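Side-chain contacts in hypothetical sugar ABC-transporter sugar binding protein (Arthrobacter globiformis, PDB 7BVT), which binds cyclic alpha-maltosyl-(1→6)-maltose and probably delivers it to an ABC transporter for uptake: residues A104-N107 with G108-D112; G126-G130 with K131-V135; M334-L338 with D339-T343. All blocks are in the same frame, centred on the assembly; numbering follows the deposited sequence.

Overall arrangement
Interactions 1 and 2 are neighbours in space, their centres about 10 Å apart: residues 105-107 of the loop lie against Lys131 and Gln132 of the hairpin. Leu106 N lies 2.8 Å from Gln132 O, a probable hydrogen bond, and Asp105 OD1 lies 2.9 Å from Gln132 N, probably another, so two backbone groups of one residue tie the pair together. Interaction 3, residues 334-343, stands apart, with its centre about 20 Å from each of the others and nearest atoms about 8 Å from interaction 1 and about 6 Å from interaction 2. A bound glucose unit is about 12 Å from the side chain of Ser134, and one is about 11 Å from that of Val337, so neither contact lies against the sugar.

Interaction 1: residues A104-N107 with G108-D112; sequences ADLN and GRIPD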
# COMPACT_ATOMS: atom_id res chain seq x y z
N ALA A 104 21.64 -1.01 -8.19
CA ALA A 104 22.70 -0.70 -7.21
C ALA A 104 22.24 -1.00 -5.79
O ALA A 104 21.06 -0.80 -5.44
CB ALA A 104 23.16 0.72 -7.29
N ASP A 105 23.20 -1.40 -4.96
CA ASP A 105 22.91 -1.55 -3.53
C ASP A 105 22.97 -0.18 -2.86
O ASP A 105 24.00 0.57 -3.02
CB ASP A 105 23.89 -2.56 -2.94
CG ASP A 105 23.61 -2.93 -1.50
OD1 ASP A 105 22.70 -2.37 -0.84
OD2 ASP A 105 24.31 -3.88 -1.07
N LEU A 106 21.89 0.23 -2.20
CA LEU A 106 21.80 1.57 -1.57
C LEU A 106 22.48 1.55 -0.23
O LEU A 106 22.81 2.59 0.31
CB LEU A 106 20.34 2.01 -1.49
CG LEU A 106 19.64 2.14 -2.85
CD1 LEU A 106 18.18 2.38 -2.60
CD2 LEU A 106 20.25 3.24 -3.70
N ASN A 107 22.72 0.36 0.32
CA ASN A 107 23.50 0.31 1.56
C ASN A 107 24.92 0.80 1.28
O ASN A 107 25.49 0.45 0.27
CB ASN A 107 23.60 -1.11 2.09
CG ASN A 107 22.30 -1.60 2.65
OD1 ASN A 107 21.57 -0.86 3.31
ND2 ASN A 107 22.05 -2.90 2.42
N GLY A 108 25.39 1.67 2.16
CA GLY A 108 26.69 2.33 1.98
C GLY A 108 26.62 3.53 1.06
O GLY A 108 27.67 4.19 0.89
N ARG A 109 25.46 3.83 0.49
CA ARG A 109 25.28 5.02 -0.41
C ARG A 109 24.34 6.01 0.27
O ARG A 109 24.63 7.20 0.31
CB ARG A 109 24.76 4.57 -1.78
CG ARG A 109 25.67 3.59 -2.51
CD ARG A 109 25.33 3.41 -3.99
NE ARG A 109 25.88 2.14 -4.53
CZ ARG A 109 27.11 1.99 -4.99
NH1 ARG A 109 27.92 3.03 -5.10
NH2 ARG A 109 27.53 0.83 -5.44
N ILE A 110 23.26 5.54 0.81
CA ILE A 110 22.35 6.35 1.66
C ILE A 110 22.81 6.20 3.09
O ILE A 110 23.13 5.07 3.49
CB ILE A 110 20.89 5.91 1.42
CG1 ILE A 110 20.53 6.08 -0.05
CG2 ILE A 110 19.95 6.61 2.38
CD1 ILE A 110 19.09 5.69 -0.39
N PRO A 111 22.82 7.24 3.93
CA PRO A 111 23.34 7.11 5.28
C PRO A 111 22.64 6.00 6.06
O PRO A 111 21.42 5.80 6.00
CB PRO A 111 23.06 8.47 5.93
CG PRO A 111 23.15 9.39 4.75
CD PRO A 111 22.44 8.64 3.66
N ASP A 112 23.45 5.24 6.79
CA ASP A 112 22.93 4.14 7.61
C ASP A 112 21.78 4.62 8.49
O ASP A 112 20.71 3.91 8.60
CB ASP A 112 24.04 3.54 8.48
CG ASP A 112 25.31 3.02 7.82
OD1 ASP A 112 25.41 2.90 6.58
OD2 ASP A 112 26.22 2.66 8.58
O HOH W 1 25.89 -1.69 -5.83
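Ala104 and Arg109 meet at the start of this tight loop, where the methyl CB of Ala104 lies 4.1 Å from NE of Arg109, obliquely to the guanidinium. Next, the carbonyl of Asp105 faces the guanidinium edge: Arg109 NE donates to Asp105 O at 2.9 Å, but the angle at hydrogen of 129° marks the bond as weak. A water in the guanidinium plane accepts from both Arg109 NH2 and Asp105 N, bridging the two residues again. The carboxylate of Asp105 turns elsewhere: OD1 takes the N-H of Asn107 at 3.0 Å, from above its plane, closing an Asx turn, and accepts from Gln132 N. Leu106 O is gripped twice, by Arg109 N at 2.9 Å and by Ile110 N at 3.0 Å, the latter nearly straight at 172°. The Leu106 and Ile110 side chains run side by side in the same direction, with CB of Leu106 4.0 Å from CD1 of Ile110. Asn107 leads into Gly108, whose positive phi carries the turn. CG of Arg109 stands beside its backbone N, anti to the carbonyl carbon (chi1 -60°), and the chain extends from there to NE, bringing the head to Asp105 and NH1 to a salt bridge with Asp310 of helix 306-319. With an alanine in place of Arg109, Asp310 would probably lose its cationic mate and the bridging water one of its two donors. The chemistry divides the work: backbone bonds to Leu106 O close the turn, while the arginine, with NE weakly on a carbonyl and NH1 on an acid, links it to the neighbouring helix.

Interaction 2: residues G126-G130 with K131-V135; sequences GTIDG and KQVSV
Ile128 and Lys131 form the hydrogen-bonded pair of this hairpin, each satisfying the other's backbone: Ile128 N donates to Lys131 O at 2.9 Å in the carbonyl plane, and Lys131 N returns a bond to Ile128 O at 3.0 Å, from well above that carbonyl's plane. Lys131 O also takes a CA-H...O contact from Thr127 CA at 3.1 Å. At the open end Gly126 O accepts from Val133 N at 2.8 Å, and weakly from Ser134 N. Gly126 lies close against Ser134, its CA 3.1 Å from Ser134 OG. With the chain of Gln132 bent at chi2 (71°), its amide swings back, and NE2 donates to Ser134 O at 2.9 Å, the partner tilted 17° from the amide plane. NE2 also donates to Thr123 O, the carbonyl that takes the hydroxyl of Thr127 too. CD1 of Ile128 meets CG2 of Val133 at 3.8 Å, the two side chains crossing at about a right angle. Asp129 and Gly130, both at positive phi, make the corner of a type I' turn, the classic connection of a two-residue beta hairpin.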
# COMPACT_ATOMS: atom_id res chain seq x y z
N GLY A 126 12.51 -4.09 0.20
CA GLY A 126 13.48 -3.58 -0.77
C GLY A 126 14.82 -4.29 -0.80
O GLY A 126 15.70 -3.83 -1.48
N THR A 127 14.96 -5.36 -0.01
CA THR A 127 16.19 -6.14 0.08
C THR A 127 16.03 -7.36 -0.84
O THR A 127 15.16 -8.24 -0.59
CB THR A 127 16.52 -6.51 1.52
OG1 THR A 127 16.71 -5.32 2.30
CG2 THR A 127 17.79 -7.32 1.53
N ILE A 128 16.81 -7.37 -1.91
CA ILE A 128 16.81 -8.48 -2.90
C ILE A 128 18.26 -8.93 -3.12
O ILE A 128 19.10 -8.09 -3.35
CB ILE A 128 16.06 -8.09 -4.19
CG1 ILE A 128 14.60 -7.80 -3.86
CG2 ILE A 128 16.22 -9.21 -5.21
CD1 ILE A 128 13.76 -7.19 -4.97
N ASP A 129 18.49 -10.25 -2.96
CA ASP A 129 19.84 -10.88 -3.02
C ASP A 129 20.77 -10.11 -2.07
O ASP A 129 21.92 -9.90 -2.41
CB ASP A 129 20.30 -10.95 -4.48
CG ASP A 129 19.39 -11.86 -5.31
OD1 ASP A 129 18.79 -12.81 -4.72
OD2 ASP A 129 19.25 -11.59 -6.53
N GLY A 130 20.24 -9.72 -0.91
CA GLY A 130 21.03 -9.13 0.18
C GLY A 130 21.25 -7.64 0.02
O GLY A 130 21.64 -6.99 0.96
N LYS A 131 20.95 -7.08 -1.15
CA LYS A 131 21.19 -5.65 -1.48
C LYS A 131 19.93 -4.82 -1.20
O LYS A 131 18.81 -5.30 -1.45
CB LYS A 131 21.50 -5.54 -2.96
CG LYS A 131 22.80 -6.23 -3.39
CD LYS A 131 22.94 -6.35 -4.91
CE LYS A 131 24.39 -6.49 -5.33
NZ LYS A 131 24.56 -7.17 -6.64
N GLN A 132 20.12 -3.62 -0.71
CA GLN A 132 18.99 -2.68 -0.54
C GLN A 132 18.77 -2.08 -1.92
O GLN A 132 19.37 -1.03 -2.21
CB GLN A 132 19.35 -1.66 0.51
CG GLN A 132 18.17 -0.82 0.89
CD GLN A 132 17.17 -1.60 1.70
OE1 GLN A 132 17.47 -2.08 2.79
NE2 GLN A 132 15.97 -1.77 1.17
N VAL A 133 17.95 -2.73 -2.73
CA VAL A 133 17.81 -2.33 -4.16
C VAL A 133 16.71 -1.27 -4.33
O VAL A 133 16.68 -0.62 -5.37
CB VAL A 133 17.54 -3.52 -5.09
CG1 VAL A 133 18.76 -4.44 -5.11
CG2 VAL A 133 16.22 -4.24 -4.78
N SER A 134 15.82 -1.10 -3.36
CA SER A 134 14.82 -0.02 -3.34
C SER A 134 14.74 0.61 -1.95
O SER A 134 15.07 -0.01 -0.91
CB SER A 134 13.46 -0.48 -3.83
OG SER A 134 12.87 -1.42 -2.93
N VAL A 135 14.28 1.84 -1.93
CA VAL A 135 13.91 2.53 -0.68
C VAL A 135 12.58 3.19 -0.96
O VAL A 135 12.38 3.79 -2.01
CB VAL A 135 15.03 3.48 -0.20
CG1 VAL A 135 15.28 4.59 -1.21
CG2 VAL A 135 14.76 4.05 1.16

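Interaction 3: residues M334-L338 with D339-T343; sequences MLPVL and DSVAT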
# COMPACT_ATOMS: atom_id res chain seq x y z
N MET A 334 0.65 12.02 1.37
CA MET A 334 1.24 10.66 1.47
C MET A 334 1.84 10.51 2.86
O MET A 334 2.16 11.48 3.53
CB MET A 334 2.24 10.36 0.35
CG MET A 334 1.54 10.47 -0.97
SD MET A 334 2.32 9.80 -2.43
CE MET A 334 3.51 11.11 -2.59
N LEU A 335 1.89 9.27 3.35
CA LEU A 335 2.40 9.04 4.70
C LEU A 335 3.93 9.05 4.68
O LEU A 335 4.53 8.61 3.70
CB LEU A 335 1.90 7.69 5.22
CG LEU A 335 0.39 7.50 5.15
CD1 LEU A 335 -0.00 6.15 5.67
CD2 LEU A 335 -0.33 8.57 5.97
N PRO A 336 4.58 9.52 5.76
CA PRO A 336 6.02 9.63 5.76
C PRO A 336 6.63 8.23 5.79
O PRO A 336 6.11 7.33 6.46
CB PRO A 336 6.42 10.38 7.01
CG PRO A 336 5.15 10.64 7.75
CD PRO A 336 3.98 10.13 6.95
N VAL A 337 7.76 8.07 5.15
CA VAL A 337 8.44 6.75 5.12
C VAL A 337 9.36 6.56 6.35
O VAL A 337 9.83 5.43 6.55
CB VAL A 337 9.21 6.55 3.81
CG1 VAL A 337 8.27 6.64 2.63
CG2 VAL A 337 10.37 7.50 3.64
N LEU A 338 9.67 7.63 7.08
CA LEU A 338 10.55 7.60 8.25
C LEU A 338 9.71 7.37 9.50
O LEU A 338 8.72 8.08 9.70
CB LEU A 338 11.30 8.93 8.34
CG LEU A 338 12.22 9.25 7.18
CD1 LEU A 338 12.90 10.60 7.40
CD2 LEU A 338 13.32 8.20 7.03
N ASP A 339 10.14 6.45 10.36
CA ASP A 339 9.48 6.23 11.66
C ASP A 339 9.53 7.55 12.44
O ASP A 339 8.53 7.92 13.10
CB ASP A 339 10.13 5.08 12.44
CG ASP A 339 9.93 3.63 12.00
OD1 ASP A 339 9.26 3.41 11.04
OD2 ASP A 339 10.56 2.74 12.62
N SER A 340 10.67 8.22 12.42
CA SER A 340 10.94 9.40 13.28
C SER A 340 9.99 10.54 12.90
O SER A 340 9.62 11.32 13.77
CB SER A 340 12.33 9.88 13.13
OG SER A 340 12.55 10.45 11.86
N VAL A 341 9.52 10.57 11.67
CA VAL A 341 8.58 11.64 11.25
C VAL A 341 7.16 11.20 11.61
O VAL A 341 6.43 12.00 12.21
CB VAL A 341 8.75 12.00 9.77
CG1 VAL A 341 7.67 12.96 9.30
CG2 VAL A 341 10.12 12.56 9.48
N ALA A 342 6.77 9.97 11.31
CA ALA A 342 5.42 9.43 11.60
C ALA A 342 5.11 9.55 13.09
O ALA A 342 3.93 9.76 13.43
CB ALA A 342 5.29 8.00 11.14
N THR A 343 6.15 9.48 13.95
CA THR A 343 5.97 9.53 15.42
C THR A 343 6.42 10.86 16.00
O THR A 343 6.35 10.99 17.23
CB THR A 343 6.70 8.38 16.12
OG1 THR A 343 8.10 8.57 15.92
CG2 THR A 343 6.29 7.02 15.62
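The backbone of 336-338 runs extended at Pro336, kinks at Val337 and enters the short helix 339-342 through Leu338, which is at the N-cap. The motif is a helix N-terminus: Leu338 O accepts from two amides of the first turn. Val341 N approaches from far above the carbonyl plane, at 3.3 Å with a bent angle of 137°, whereas Ala342 N, at 3.2 Å from Leu338 O, is almost straight at 175°. Around this start the side chains close a buried apolar cluster in which Val341 is straddled by two partners. Its two methyls face different partners: with CG1 anti to the backbone N (chi1 173°), that branch comes to the ring of Pro336, 3.7 Å from CB and nearly as near to CG, while CG2 turns to Leu338, 4.0 Å from CD1 and equally near CB. Both pairs cross obliquely. The ring's own CG also approaches CB of Ala342 at 4.3 Å, a looser contact. Helix 322-332 touches the same side chains, Val325 on Leu338 and Thr326 on Val341, and Tyr347 of helix 345-354 packs on both Pro336 and Val341, so both longer helices pack against this cluster. The hydroxyl of Ser340 lies 4.0 Å from CB of Leu338, measured from OG, and OG is hydrogen-bonded to Asp117 OD2 of helix 112-117. Thr343, just past the last turn, reaches back to Asp339 O, to which both its N and its OG1 donate, OG1 at 2.9 Å from above the carbonyl plane.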